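Local coordinates for protein isoflavone reductase (Medicago sativa, PDB 2GAS) that reduces achiral isoflavones to chiral isoflavanones with NADPH on the route to the alfalfa pterocarpan phytoalexin medicarpin, at residues N3-L8 / A201-N206; K185-T190 / H213-K218; G195-R200 / P292-T297. All coordinates share one frame; numbering follows the deposited sequence.

Contact 1: N3-L8 / A201-N206; sequences NKILIL and AANDPN
The chain at 3-8 and the end of helix 191-202 come nearest at the CA atoms of N3 and N203, 7.2 Å apart, and the CA atoms of I5 and A202 are 8.3 Å apart, so the contact is made by side chains and a water, not by backbone pairing. N3 and N203 pass alongside each other in opposite senses with their amide planes only 20° apart. N3 ND2 gives a weak but nearly straight hydrogen bond to N203 OD1 at 3.4 Å; the stronger partner of that oxygen is the ND2 of N27. Water 1 adds a second link, accepting from N3 ND2 at 3.1 Å and donating to the backbone O of N203. Strand 5-8 is the central strand of the parallel, Rossmann-type sheet and leads into the glycine-rich turn from G9 that is inferred to bind NADP(+). Beside the amide pair, I5 directs CG1 beside its backbone N and extends CD1 (chi2 176°) to A202 CB at 4.2 Å, a light apolar touch; I81 and S22 pack on the same isoleucine. Just beyond the helix, D204 forms an Asx turn, its OD1 taking the backbone N of N206 at 2.9 Å from above the carboxylate plane.

Contact 2: K185-T190 / H213-K218; sequences KGAYVT and HIRLPK
Strand 185-189, the middle strand of a small mixed three-stranded sheet, is approached by the loop that joins strand 210-213 to strand 220-222. Residues 213-218 make no direct hydrogen bond with the strand; its backbone partners are A154 and T156 on one edge, and N219, just past the segment, and L221 on the other. The 213-218 segment lies against the side to which A187 and V189 point.

The apolar part is carried by three branched side chains. V189 holds CG1 in the crowded position between its backbone N and carbonyl carbon (chi1 60°), which leaves CG2 anti to the N and presents it to the loop. That one methyl of V189 meets L216 CD1 at 4.0 Å, the two side chains crossing obliquely, and I214 CG2 at 4.2 Å. F197 of helix 191-202 packs on both I214 and L216, so these two residues pack into the corner where strand 185-189 runs into helix 191-202.

A187 makes a mixed contact: its CB sits 3.8 Å from the carbonyl O of I214 and 3.9 Å from CG of R215. Beyond CG the arginine chain bends at chi2 and chi3 and leaves the strand, its guanidinium engaging E286 in a salt bridge and Y277 in a cation-pi contact.

The polar link is made by solvent. Water 2 donates to the backbone O of Y188 at 2.7 Å, an oxygen that N219 ND2 also grips, and accepts from the backbone N of L216 at 2.9 Å.

Contact 3: G195-R200 / P292-T297; sequences GTFTIR and PDVTYT
V294 is the tight point where the irregular loop 292-297 meets helix 191-202. V294 CG1, anti to the backbone N (chi1 176°), lies 3.4 Å from F197 CZ at the tip of the ring, and V294 CB 3.7 Å from F197 CE2. The two side chains cross obliquely. F197 CG stands beside its own backbone N, and the ring extends from the helix toward the loop; at its edge, near the ring plane, CE1 has a looser neighbour in Y296 CB at 4.5 Å. I214 also packs on F197. T196, one residue earlier on the helix, extends this apolar patch by laying CG2 4.0 Å from V294 CG1.

Helix 191-202 follows strand 185-189 directly; T198 and I199 pack on helix 15-25, which follows the glycine-rich turn of the Rossmann-type domain, while T196, F197 and R200 receive the loop that leads from helix 287-290 to helix 299-303.

Toward solvent, packing gives way to charge. R200 bends at chi2 and chi3, slides past V294 CG2, and meets D293 tip to tip. R200 NH2 reaches the syn lone pair of D293 OD2 at 2.6 Å in a short but bent hydrogen bond, with that oxygen in the guanidinium plane, and makes a weak second bond to D293 OD1 at 3.1 Å; the carboxylate plane is turned 45° from the guanidinium. An alanine in place of R200 would remove the guanidinium and both its bonds to D293, which would probably leave the loop less firmly held to the helix and V294 less covered. D293 itself is exposed.

Contact 2 is the buried one of the three, contact 1 is partly buried and contact 3 lies at the surface. Contacts 1 and 3 use successive parts of helix 191-202, its C-terminal end against N3 and the start of strand 5-8 and the preceding turns against the loop 292-297, with centres about 14 Å apart. Contacts 2 and 3 touch: L216 CD1 packs on Y296 CG at 3.6 Å, and Y296 OH lies 3.0 Å from K218 N in a probable hydrogen bond. Chemistry follows depth: methyl packing with one bridging water in contact 2, amides and water beside a slight apolar touch in contact 1, and an ionic pair beside an aromatic-aliphatic patch in contact 3.

Contact 1: N3-L8 / A201-N206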
ATOM      1  N   ASN A   3       8.324  11.787 -17.578  1.00 30.26           N
ATOM      2  CA  ASN A   3       8.915  11.461 -16.284  1.00 27.46           C
ATOM      3  C   ASN A   3       9.535  10.071 -16.229  1.00 23.39           C
ATOM      4  O   ASN A   3       8.874   9.072 -16.520  1.00 21.83           O
ATOM      5  CB  ASN A   3       7.870  11.567 -15.166  1.00 29.79           C
ATOM      6  CG  ASN A   3       7.327  12.968 -15.002  1.00 33.03           C
ATOM      7  OD1 ASN A   3       8.072  13.906 -14.718  1.00 34.74           O
ATOM      8  ND2 ASN A   3       6.019  13.119 -15.175  1.00 35.82           N
ATOM      9  N   LYS A   4      10.810  10.018 -15.854  1.00 20.70           N
ATOM     10  CA  LYS A   4      11.518   8.754 -15.709  1.00 19.27           C
ATOM     11  C   LYS A   4      11.245   8.320 -14.275  1.00 19.12           C
ATOM     12  O   LYS A   4      11.570   9.041 -13.335  1.00 19.60           O
ATOM     13  CB  LYS A   4      13.017   8.959 -15.939  1.00 20.25           C
ATOM     14  CG  LYS A   4      13.353   9.319 -17.387  1.00 22.46           C
ATOM     15  CD  LYS A   4      14.838   9.592 -17.578  1.00 26.89           C
ATOM     16  CE  LYS A   4      15.278  10.832 -16.818  1.00 31.02           C
ATOM     17  NZ  LYS A   4      16.710  11.168 -17.076  1.00 36.40           N
ATOM     18  N   ILE A   5      10.639   7.145 -14.120  1.00 17.43           N
ATOM     19  CA  ILE A   5      10.262   6.629 -12.807  1.00 16.00           C
ATOM     20  C   ILE A   5      11.099   5.436 -12.338  1.00 17.12           C
ATOM     21  O   ILE A   5      11.194   4.417 -13.027  1.00 17.42           O
ATOM     22  CB  ILE A   5       8.763   6.217 -12.816  1.00 17.00           C
ATOM     23  CG1 ILE A   5       7.903   7.414 -13.233  1.00 17.26           C
ATOM     24  CG2 ILE A   5       8.333   5.711 -11.428  1.00 15.84           C
ATOM     25  CD1 ILE A   5       6.424   7.104 -13.369  1.00 18.91           C
ATOM     26  N   LEU A   6      11.693   5.574 -11.153  1.00 16.84           N
ATOM     27  CA  LEU A   6      12.513   4.524 -10.557  1.00 17.29           C
ATOM     28  C   LEU A   6      11.746   3.871  -9.414  1.00 16.21           C
ATOM     29  O   LEU A   6      11.272   4.557  -8.504  1.00 17.19           O
ATOM     30  CB  LEU A   6      13.815   5.112 -10.003  1.00 17.19           C
ATOM     31  CG  LEU A   6      14.690   4.151  -9.190  1.00 17.94           C
ATOM     32  CD1 LEU A   6      15.154   2.994 -10.069  1.00 18.34           C
ATOM     33  CD2 LEU A   6      15.887   4.910  -8.627  1.00 18.82           C
ATOM     34  N   ILE A   7      11.641   2.550  -9.463  1.00 16.74           N
ATOM     35  CA  ILE A   7      10.938   1.803  -8.429  1.00 15.53           C
ATOM     36  C   ILE A   7      11.903   1.009  -7.562  1.00 16.11           C
ATOM     37  O   ILE A   7      12.642   0.156  -8.060  1.00 17.08           O
ATOM     38  CB  ILE A   7       9.921   0.803  -9.040  1.00 15.12           C
ATOM     39  CG1 ILE A   7       8.863   1.558  -9.849  1.00 18.12           C
ATOM     40  CG2 ILE A   7       9.285  -0.043  -7.936  1.00 17.60           C
ATOM     41  CD1 ILE A   7       8.181   2.654  -9.077  1.00 25.47           C
ATOM     42  N   LEU A   8      11.903   1.307  -6.265  1.00 15.26           N
ATOM     43  CA  LEU A   8      12.732   0.582  -5.307  1.00 15.43           C
ATOM     44  C   LEU A   8      11.812  -0.528  -4.787  1.00 15.07           C
ATOM     45  O   LEU A   8      10.611  -0.300  -4.604  1.00 17.64           O
ATOM     46  CB  LEU A   8      13.165   1.518  -4.176  1.00 18.12           C
ATOM     47  CG  LEU A   8      13.758   2.856  -4.636  1.00 22.93           C
ATOM     48  CD1 LEU A   8      14.105   3.704  -3.421  1.00 26.03           C
ATOM     49  CD2 LEU A   8      14.990   2.625  -5.487  1.00 24.29           C
ATOM     50  N   ALA A 201      -0.853   9.272 -10.041  1.00 16.59           N
ATOM     51  CA  ALA A 201      -0.431  10.315  -9.115  1.00 15.58           C
ATOM     52  C   ALA A 201       0.969  10.815  -9.476  1.00 16.98           C
ATOM     53  O   ALA A 201       1.239  12.013  -9.430  1.00 17.06           O
ATOM     54  CB  ALA A 201      -0.450   9.776  -7.670  1.00 17.08           C
ATOM     55  N   ALA A 202       1.850   9.892  -9.851  1.00 15.39           N
ATOM     56  CA  ALA A 202       3.219  10.259 -10.203  1.00 15.17           C
ATOM     57  C   ALA A 202       3.255  11.237 -11.373  1.00 17.58           C
ATOM     58  O   ALA A 202       4.041  12.183 -11.374  1.00 18.19           O
ATOM     59  CB  ALA A 202       4.016   9.009 -10.543  1.00 14.43           C
ATOM     60  N   ASN A 203       2.386  11.011 -12.356  1.00 18.26           N
ATOM     61  CA  ASN A 203       2.319  11.852 -13.547  1.00 20.50           C
ATOM     62  C   ASN A 203       1.425  13.082 -13.403  1.00 21.46           C
ATOM     63  O   ASN A 203       1.302  13.875 -14.338  1.00 22.30           O
ATOM     64  CB  ASN A 203       1.840  11.023 -14.746  1.00 20.45           C
ATOM     65  CG  ASN A 203       2.862  10.000 -15.192  1.00 20.60           C
ATOM     66  OD1 ASN A 203       4.040  10.319 -15.350  1.00 23.48           O
ATOM     67  ND2 ASN A 203       2.419   8.763 -15.407  1.00 19.63           N
ATOM     68  N   ASP A 204       0.812  13.238 -12.235  1.00 19.01           N
ATOM     69  CA  ASP A 204      -0.083  14.361 -11.969  1.00 19.55           C
ATOM     70  C   ASP A 204       0.609  15.452 -11.156  1.00 20.46           C
ATOM     71  O   ASP A 204       0.875  15.279  -9.970  1.00 19.94           O
ATOM     72  CB  ASP A 204      -1.324  13.850 -11.225  1.00 18.69           C
ATOM     73  CG  ASP A 204      -2.281  14.963 -10.829  1.00 19.52           C
ATOM     74  OD1 ASP A 204      -2.152  16.094 -11.348  1.00 22.14           O
ATOM     75  OD2 ASP A 204      -3.178  14.701 -10.003  1.00 20.15           O
ATOM     76  N   PRO A 205       0.895  16.603 -11.782  1.00 21.84           N
ATOM     77  CA  PRO A 205       1.560  17.693 -11.064  1.00 22.18           C
ATOM     78  C   PRO A 205       0.807  18.172  -9.827  1.00 21.41           C
ATOM     79  O   PRO A 205       1.407  18.733  -8.911  1.00 22.64           O
ATOM     80  CB  PRO A 205       1.682  18.785 -12.129  1.00 24.06           C
ATOM     81  CG  PRO A 205       0.486  18.542 -12.992  1.00 26.25           C
ATOM     82  CD  PRO A 205       0.481  17.035 -13.130  1.00 22.74           C
ATOM     83  N   ASN A 206      -0.500  17.933  -9.795  1.00 20.95           N
ATOM     84  CA  ASN A 206      -1.321  18.365  -8.671  1.00 20.65           C
ATOM     85  C   ASN A 206      -1.084  17.615  -7.364  1.00 20.48           C
ATOM     86  O   ASN A 206      -1.563  18.046  -6.316  1.00 20.27           O
ATOM     87  CB  ASN A 206      -2.807  18.281  -9.032  1.00 22.45           C
ATOM     88  CG  ASN A 206      -3.194  19.251 -10.138  1.00 24.18           C
ATOM     89  OD1 ASN A 206      -2.727  20.389 -10.170  1.00 29.28           O
ATOM     90  ND2 ASN A 206      -4.067  18.809 -11.036  1.00 24.64           N
TER
HETATM   91  O   HOH W   1       3.990  15.374 -14.490  1.00 38.49           O

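Contact 2: K185-T190 / H213-K218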
ATOM      1  N   LYS A 185     -17.052   1.829   7.889  1.00 18.44           N
ATOM      2  CA  LYS A 185     -16.540   1.761   6.527  1.00 17.61           C
ATOM      3  C   LYS A 185     -15.048   1.466   6.414  1.00 17.80           C
ATOM      4  O   LYS A 185     -14.230   1.989   7.171  1.00 17.90           O
ATOM      5  CB  LYS A 185     -16.843   3.067   5.788  1.00 18.57           C
ATOM      6  CG  LYS A 185     -18.312   3.287   5.453  1.00 19.74           C
ATOM      7  CD  LYS A 185     -18.757   2.423   4.287  1.00 18.86           C
ATOM      8  CE  LYS A 185     -20.192   2.755   3.881  1.00 21.30           C
ATOM      9  NZ  LYS A 185     -20.643   1.984   2.691  1.00 19.77           N
ATOM     10  N   GLY A 186     -14.717   0.611   5.450  1.00 16.73           N
ATOM     11  CA  GLY A 186     -13.337   0.261   5.163  1.00 18.12           C
ATOM     12  C   GLY A 186     -13.160   0.550   3.683  1.00 17.64           C
ATOM     13  O   GLY A 186     -14.154   0.598   2.959  1.00 18.92           O
ATOM     14  N   ALA A 187     -11.925   0.752   3.226  1.00 16.62           N
ATOM     15  CA  ALA A 187     -11.667   1.036   1.808  1.00 15.98           C
ATOM     16  C   ALA A 187     -10.761  -0.051   1.238  1.00 17.23           C
ATOM     17  O   ALA A 187      -9.663  -0.273   1.745  1.00 16.87           O
ATOM     18  CB  ALA A 187     -11.014   2.414   1.660  1.00 17.03           C
ATOM     19  N   TYR A 188     -11.230  -0.731   0.190  1.00 15.52           N
ATOM     20  CA  TYR A 188     -10.486  -1.821  -0.432  1.00 14.77           C
ATOM     21  C   TYR A 188     -10.075  -1.539  -1.873  1.00 15.55           C
ATOM     22  O   TYR A 188     -10.813  -0.913  -2.627  1.00 16.51           O
ATOM     23  CB  TYR A 188     -11.318  -3.106  -0.394  1.00 14.44           C
ATOM     24  CG  TYR A 188     -11.752  -3.495   0.995  1.00 14.94           C
ATOM     25  CD1 TYR A 188     -12.949  -3.016   1.529  1.00 16.54           C
ATOM     26  CD2 TYR A 188     -10.949  -4.303   1.795  1.00 15.67           C
ATOM     27  CE1 TYR A 188     -13.335  -3.330   2.830  1.00 17.75           C
ATOM     28  CE2 TYR A 188     -11.323  -4.622   3.103  1.00 17.21           C
ATOM     29  CZ  TYR A 188     -12.516  -4.132   3.611  1.00 18.84           C
ATOM     30  OH  TYR A 188     -12.886  -4.431   4.909  1.00 18.87           O
ATOM     31  N   VAL A 189      -8.900  -2.032  -2.251  1.00 16.61           N
ATOM     32  CA  VAL A 189      -8.375  -1.827  -3.596  1.00 16.11           C
ATOM     33  C   VAL A 189      -7.406  -2.958  -3.937  1.00 14.81           C
ATOM     34  O   VAL A 189      -6.659  -3.424  -3.072  1.00 14.88           O
ATOM     35  CB  VAL A 189      -7.654  -0.448  -3.690  1.00 17.17           C
ATOM     36  CG1 VAL A 189      -6.498  -0.392  -2.699  1.00 18.10           C
ATOM     37  CG2 VAL A 189      -7.158  -0.197  -5.103  1.00 14.93           C
ATOM     38  N   THR A 190      -7.417  -3.416  -5.186  1.00 14.91           N
ATOM     39  CA  THR A 190      -6.512  -4.495  -5.572  1.00 15.39           C
ATOM     40  C   THR A 190      -5.092  -3.959  -5.714  1.00 14.34           C
ATOM     41  O   THR A 190      -4.892  -2.764  -5.922  1.00 13.63           O
ATOM     42  CB  THR A 190      -6.918  -5.150  -6.912  1.00 17.07           C
ATOM     43  OG1 THR A 190      -6.724  -4.216  -7.984  1.00 16.27           O
ATOM     44  CG2 THR A 190      -8.378  -5.572  -6.879  1.00 14.55           C
ATOM     45  N   HIS A 213      -5.431   9.859  -1.460  1.00 15.84           N
ATOM     46  CA  HIS A 213      -6.236   8.853  -0.775  1.00 16.70           C
ATOM     47  C   HIS A 213      -7.089   8.025  -1.712  1.00 16.39           C
ATOM     48  O   HIS A 213      -7.806   8.569  -2.552  1.00 16.75           O
ATOM     49  CB  HIS A 213      -7.142   9.551   0.234  1.00 17.63           C
ATOM     50  CG  HIS A 213      -6.412  10.507   1.121  1.00 17.79           C
ATOM     51  ND1 HIS A 213      -5.886  10.135   2.340  1.00 16.08           N
ATOM     52  CD2 HIS A 213      -6.049  11.797   0.930  1.00 17.34           C
ATOM     53  CE1 HIS A 213      -5.227  11.156   2.859  1.00 16.30           C
ATOM     54  NE2 HIS A 213      -5.310  12.176   2.024  1.00 18.02           N
ATOM     55  N   ILE A 214      -7.017   6.708  -1.554  1.00 16.16           N
ATOM     56  CA  ILE A 214      -7.810   5.815  -2.383  1.00 17.46           C
ATOM     57  C   ILE A 214      -8.992   5.279  -1.577  1.00 17.52           C
ATOM     58  O   ILE A 214      -8.831   4.419  -0.713  1.00 19.59           O
ATOM     59  CB  ILE A 214      -6.979   4.605  -2.885  1.00 18.22           C
ATOM     60  CG1 ILE A 214      -5.653   5.077  -3.489  1.00 21.49           C
ATOM     61  CG2 ILE A 214      -7.789   3.808  -3.910  1.00 18.83           C
ATOM     62  CD1 ILE A 214      -5.788   5.851  -4.761  1.00 29.25           C
ATOM     63  N   ARG A 215     -10.174   5.830  -1.829  1.00 18.00           N
ATOM     64  CA  ARG A 215     -11.409   5.381  -1.187  1.00 18.46           C
ATOM     65  C   ARG A 215     -12.375   5.295  -2.366  1.00 18.80           C
ATOM     66  O   ARG A 215     -13.058   6.264  -2.680  1.00 19.58           O
ATOM     67  CB  ARG A 215     -11.932   6.399  -0.164  1.00 19.72           C
ATOM     68  CG  ARG A 215     -11.345   6.284   1.243  1.00 22.21           C
ATOM     69  CD  ARG A 215     -10.269   7.323   1.506  1.00 23.15           C
ATOM     70  NE  ARG A 215     -10.746   8.705   1.403  1.00 20.90           N
ATOM     71  CZ  ARG A 215     -11.256   9.421   2.405  1.00 19.56           C
ATOM     72  NH1 ARG A 215     -11.378   8.900   3.620  1.00 18.38           N
ATOM     73  NH2 ARG A 215     -11.611  10.683   2.198  1.00 20.32           N
ATOM     74  N   LEU A 216     -12.404   4.139  -3.024  1.00 18.96           N
ATOM     75  CA  LEU A 216     -13.255   3.939  -4.198  1.00 18.69           C
ATOM     76  C   LEU A 216     -14.703   3.631  -3.799  1.00 19.17           C
ATOM     77  O   LEU A 216     -14.973   2.704  -3.045  1.00 19.10           O
ATOM     78  CB  LEU A 216     -12.658   2.819  -5.054  1.00 18.10           C
ATOM     79  CG  LEU A 216     -11.164   3.021  -5.366  1.00 18.97           C
ATOM     80  CD1 LEU A 216     -10.572   1.746  -5.929  1.00 20.28           C
ATOM     81  CD2 LEU A 216     -10.982   4.181  -6.338  1.00 20.15           C
ATOM     82  N   PRO A 217     -15.659   4.414  -4.322  1.00 21.50           N
ATOM     83  CA  PRO A 217     -17.089   4.268  -4.032  1.00 21.57           C
ATOM     84  C   PRO A 217     -17.661   2.860  -3.860  1.00 21.57           C
ATOM     85  O   PRO A 217     -18.231   2.551  -2.817  1.00 23.05           O
ATOM     86  CB  PRO A 217     -17.743   5.032  -5.179  1.00 23.89           C
ATOM     87  CG  PRO A 217     -16.788   6.164  -5.366  1.00 22.91           C
ATOM     88  CD  PRO A 217     -15.445   5.453  -5.345  1.00 21.11           C
ATOM     89  N   LYS A 218     -17.513   2.009  -4.868  1.00 21.73           N
ATOM     90  CA  LYS A 218     -18.062   0.661  -4.780  1.00 22.15           C
ATOM     91  C   LYS A 218     -17.276  -0.272  -3.872  1.00 21.96           C
ATOM     92  O   LYS A 218     -17.716  -1.390  -3.596  1.00 22.26           O
ATOM     93  CB  LYS A 218     -18.181   0.045  -6.177  1.00 23.25           C
ATOM     94  CG  LYS A 218     -19.286   0.675  -7.016  1.00 23.99           C
ATOM     95  CD  LYS A 218     -19.381   0.051  -8.403  1.00 25.91           C
ATOM     96  CE  LYS A 218     -18.154   0.370  -9.241  1.00 25.96           C
ATOM     97  NZ  LYS A 218     -18.255  -0.191 -10.621  1.00 25.59           N
TER
HETATM   98  O   HOH W   2     -11.050   1.700  -2.070  1.00 18.25           O

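Contact 3: G195-R200 / P292-T297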
ATOM      1  N   GLY A 195      -1.203   0.012  -8.228  1.00 14.71           N
ATOM      2  CA  GLY A 195      -0.135   0.349  -9.152  1.00 14.01           C
ATOM      3  C   GLY A 195      -0.610   1.434 -10.107  1.00 14.62           C
ATOM      4  O   GLY A 195       0.057   2.443 -10.335  1.00 12.95           O
ATOM      5  N   THR A 196      -1.795   1.235 -10.662  1.00 14.79           N
ATOM      6  CA  THR A 196      -2.348   2.204 -11.594  1.00 14.86           C
ATOM      7  C   THR A 196      -2.510   3.597 -10.996  1.00 14.65           C
ATOM      8  O   THR A 196      -2.095   4.585 -11.601  1.00 15.21           O
ATOM      9  CB  THR A 196      -3.683   1.697 -12.139  1.00 14.99           C
ATOM     10  OG1 THR A 196      -3.466   0.429 -12.775  1.00 15.99           O
ATOM     11  CG2 THR A 196      -4.260   2.678 -13.155  1.00 17.44           C
ATOM     12  N   PHE A 197      -3.100   3.680  -9.807  1.00 15.12           N
ATOM     13  CA  PHE A 197      -3.294   4.972  -9.161  1.00 15.34           C
ATOM     14  C   PHE A 197      -1.986   5.627  -8.729  1.00 14.55           C
ATOM     15  O   PHE A 197      -1.869   6.853  -8.715  1.00 14.25           O
ATOM     16  CB  PHE A 197      -4.221   4.829  -7.950  1.00 15.29           C
ATOM     17  CG  PHE A 197      -5.670   4.702  -8.319  1.00 14.86           C
ATOM     18  CD1 PHE A 197      -6.341   3.495  -8.167  1.00 16.70           C
ATOM     19  CD2 PHE A 197      -6.361   5.797  -8.831  1.00 17.45           C
ATOM     20  CE1 PHE A 197      -7.677   3.379  -8.522  1.00 16.85           C
ATOM     21  CE2 PHE A 197      -7.699   5.692  -9.189  1.00 17.31           C
ATOM     22  CZ  PHE A 197      -8.357   4.484  -9.035  1.00 17.51           C
ATOM     23  N   THR A 198      -0.998   4.817  -8.368  1.00 15.41           N
ATOM     24  CA  THR A 198       0.283   5.370  -7.953  1.00 15.97           C
ATOM     25  C   THR A 198       0.941   6.081  -9.128  1.00 15.44           C
ATOM     26  O   THR A 198       1.492   7.173  -8.976  1.00 14.87           O
ATOM     27  CB  THR A 198       1.227   4.269  -7.432  1.00 14.94           C
ATOM     28  OG1 THR A 198       0.644   3.653  -6.279  1.00 15.25           O
ATOM     29  CG2 THR A 198       2.580   4.851  -7.047  1.00 15.55           C
ATOM     30  N   ILE A 199       0.875   5.467 -10.305  1.00 16.47           N
ATOM     31  CA  ILE A 199       1.480   6.064 -11.486  1.00 16.73           C
ATOM     32  C   ILE A 199       0.660   7.269 -11.952  1.00 18.11           C
ATOM     33  O   ILE A 199       1.219   8.258 -12.420  1.00 16.61           O
ATOM     34  CB  ILE A 199       1.643   5.016 -12.621  1.00 17.60           C
ATOM     35  CG1 ILE A 199       2.739   4.006 -12.248  1.00 20.76           C
ATOM     36  CG2 ILE A 199       2.040   5.706 -13.924  1.00 19.62           C
ATOM     37  CD1 ILE A 199       2.504   3.251 -10.975  1.00 29.34           C
ATOM     38  N   ARG A 200      -0.664   7.203 -11.811  1.00 17.25           N
ATOM     39  CA  ARG A 200      -1.500   8.341 -12.185  1.00 18.73           C
ATOM     40  C   ARG A 200      -1.074   9.528 -11.327  1.00 17.23           C
ATOM     41  O   ARG A 200      -0.936  10.646 -11.819  1.00 17.39           O
ATOM     42  CB  ARG A 200      -2.981   8.039 -11.936  1.00 20.32           C
ATOM     43  CG  ARG A 200      -3.667   7.283 -13.054  1.00 28.17           C
ATOM     44  CD  ARG A 200      -3.784   8.147 -14.305  1.00 31.70           C
ATOM     45  NE  ARG A 200      -5.154   8.585 -14.557  1.00 35.34           N
ATOM     46  CZ  ARG A 200      -5.519   9.860 -14.646  1.00 35.82           C
ATOM     47  NH1 ARG A 200      -4.616  10.819 -14.500  1.00 37.92           N
ATOM     48  NH2 ARG A 200      -6.783  10.176 -14.888  1.00 36.03           N
ATOM     49  N   PRO A 292     -11.341   9.914 -11.937  1.00 19.56           N
ATOM     50  CA  PRO A 292     -12.580   9.145 -12.117  1.00 20.08           C
ATOM     51  C   PRO A 292     -12.585   8.202 -13.320  1.00 20.29           C
ATOM     52  O   PRO A 292     -13.395   7.277 -13.390  1.00 21.02           O
ATOM     53  CB  PRO A 292     -13.640  10.235 -12.232  1.00 19.77           C
ATOM     54  CG  PRO A 292     -12.898  11.335 -12.928  1.00 21.29           C
ATOM     55  CD  PRO A 292     -11.578  11.348 -12.180  1.00 21.48           C
ATOM     56  N   ASP A 293     -11.671   8.429 -14.256  1.00 20.63           N
ATOM     57  CA  ASP A 293     -11.580   7.602 -15.453  1.00 21.27           C
ATOM     58  C   ASP A 293     -10.960   6.228 -15.210  1.00 21.44           C
ATOM     59  O   ASP A 293     -11.091   5.332 -16.040  1.00 23.58           O
ATOM     60  CB  ASP A 293     -10.763   8.334 -16.509  1.00 23.69           C
ATOM     61  CG  ASP A 293      -9.374   8.663 -16.021  1.00 23.97           C
ATOM     62  OD1 ASP A 293      -8.409   8.032 -16.492  1.00 29.61           O
ATOM     63  OD2 ASP A 293      -9.252   9.544 -15.151  1.00 24.81           O
ATOM     64  N   VAL A 294     -10.269   6.055 -14.087  1.00 20.66           N
ATOM     65  CA  VAL A 294      -9.656   4.762 -13.807  1.00 22.11           C
ATOM     66  C   VAL A 294     -10.732   3.732 -13.459  1.00 21.29           C
ATOM     67  O   VAL A 294     -11.461   3.894 -12.483  1.00 22.25           O
ATOM     68  CB  VAL A 294      -8.637   4.862 -12.649  1.00 21.82           C
ATOM     69  CG1 VAL A 294      -8.080   3.482 -12.319  1.00 23.87           C
ATOM     70  CG2 VAL A 294      -7.508   5.803 -13.044  1.00 25.08           C
ATOM     71  N   THR A 295     -10.844   2.684 -14.273  1.00 24.04           N
ATOM     72  CA  THR A 295     -11.842   1.644 -14.033  1.00 25.72           C
ATOM     73  C   THR A 295     -11.285   0.605 -13.067  1.00 26.73           C
ATOM     74  O   THR A 295     -10.588  -0.327 -13.466  1.00 30.58           O
ATOM     75  CB  THR A 295     -12.255   0.941 -15.337  1.00 28.63           C
ATOM     76  OG1 THR A 295     -12.563   1.922 -16.334  1.00 31.36           O
ATOM     77  CG2 THR A 295     -13.492   0.081 -15.102  1.00 31.18           C
ATOM     78  N   TYR A 296     -11.617   0.756 -11.793  1.00 24.03           N
ATOM     79  CA  TYR A 296     -11.110  -0.150 -10.774  1.00 22.86           C
ATOM     80  C   TYR A 296     -11.888  -1.450 -10.612  1.00 22.37           C
ATOM     81  O   TYR A 296     -13.076  -1.527 -10.933  1.00 23.19           O
ATOM     82  CB  TYR A 296     -11.053   0.572  -9.423  1.00 20.53           C
ATOM     83  CG  TYR A 296     -12.391   1.065  -8.909  1.00 19.44           C
ATOM     84  CD1 TYR A 296     -12.884   2.325  -9.260  1.00 19.74           C
ATOM     85  CD2 TYR A 296     -13.157   0.276  -8.056  1.00 17.90           C
ATOM     86  CE1 TYR A 296     -14.106   2.782  -8.767  1.00 21.29           C
ATOM     87  CE2 TYR A 296     -14.378   0.722  -7.562  1.00 19.11           C
ATOM     88  CZ  TYR A 296     -14.846   1.973  -7.918  1.00 18.13           C
ATOM     89  OH  TYR A 296     -16.044   2.409  -7.416  1.00 24.02           O
ATOM     90  N   THR A 297     -11.195  -2.470 -10.118  1.00 20.78           N
ATOM     91  CA  THR A 297     -11.799  -3.770  -9.857  1.00 20.49           C
ATOM     92  C   THR A 297     -12.608  -3.629  -8.572  1.00 19.93           C
ATOM     93  O   THR A 297     -12.097  -3.156  -7.557  1.00 19.19           O
ATOM     94  CB  THR A 297     -10.718  -4.856  -9.661  1.00 20.23           C
ATOM     95  OG1 THR A 297     -10.026  -5.071 -10.897  1.00 22.34           O
ATOM     96  CG2 THR A 297     -11.349  -6.162  -9.201  1.00 20.87           C
TER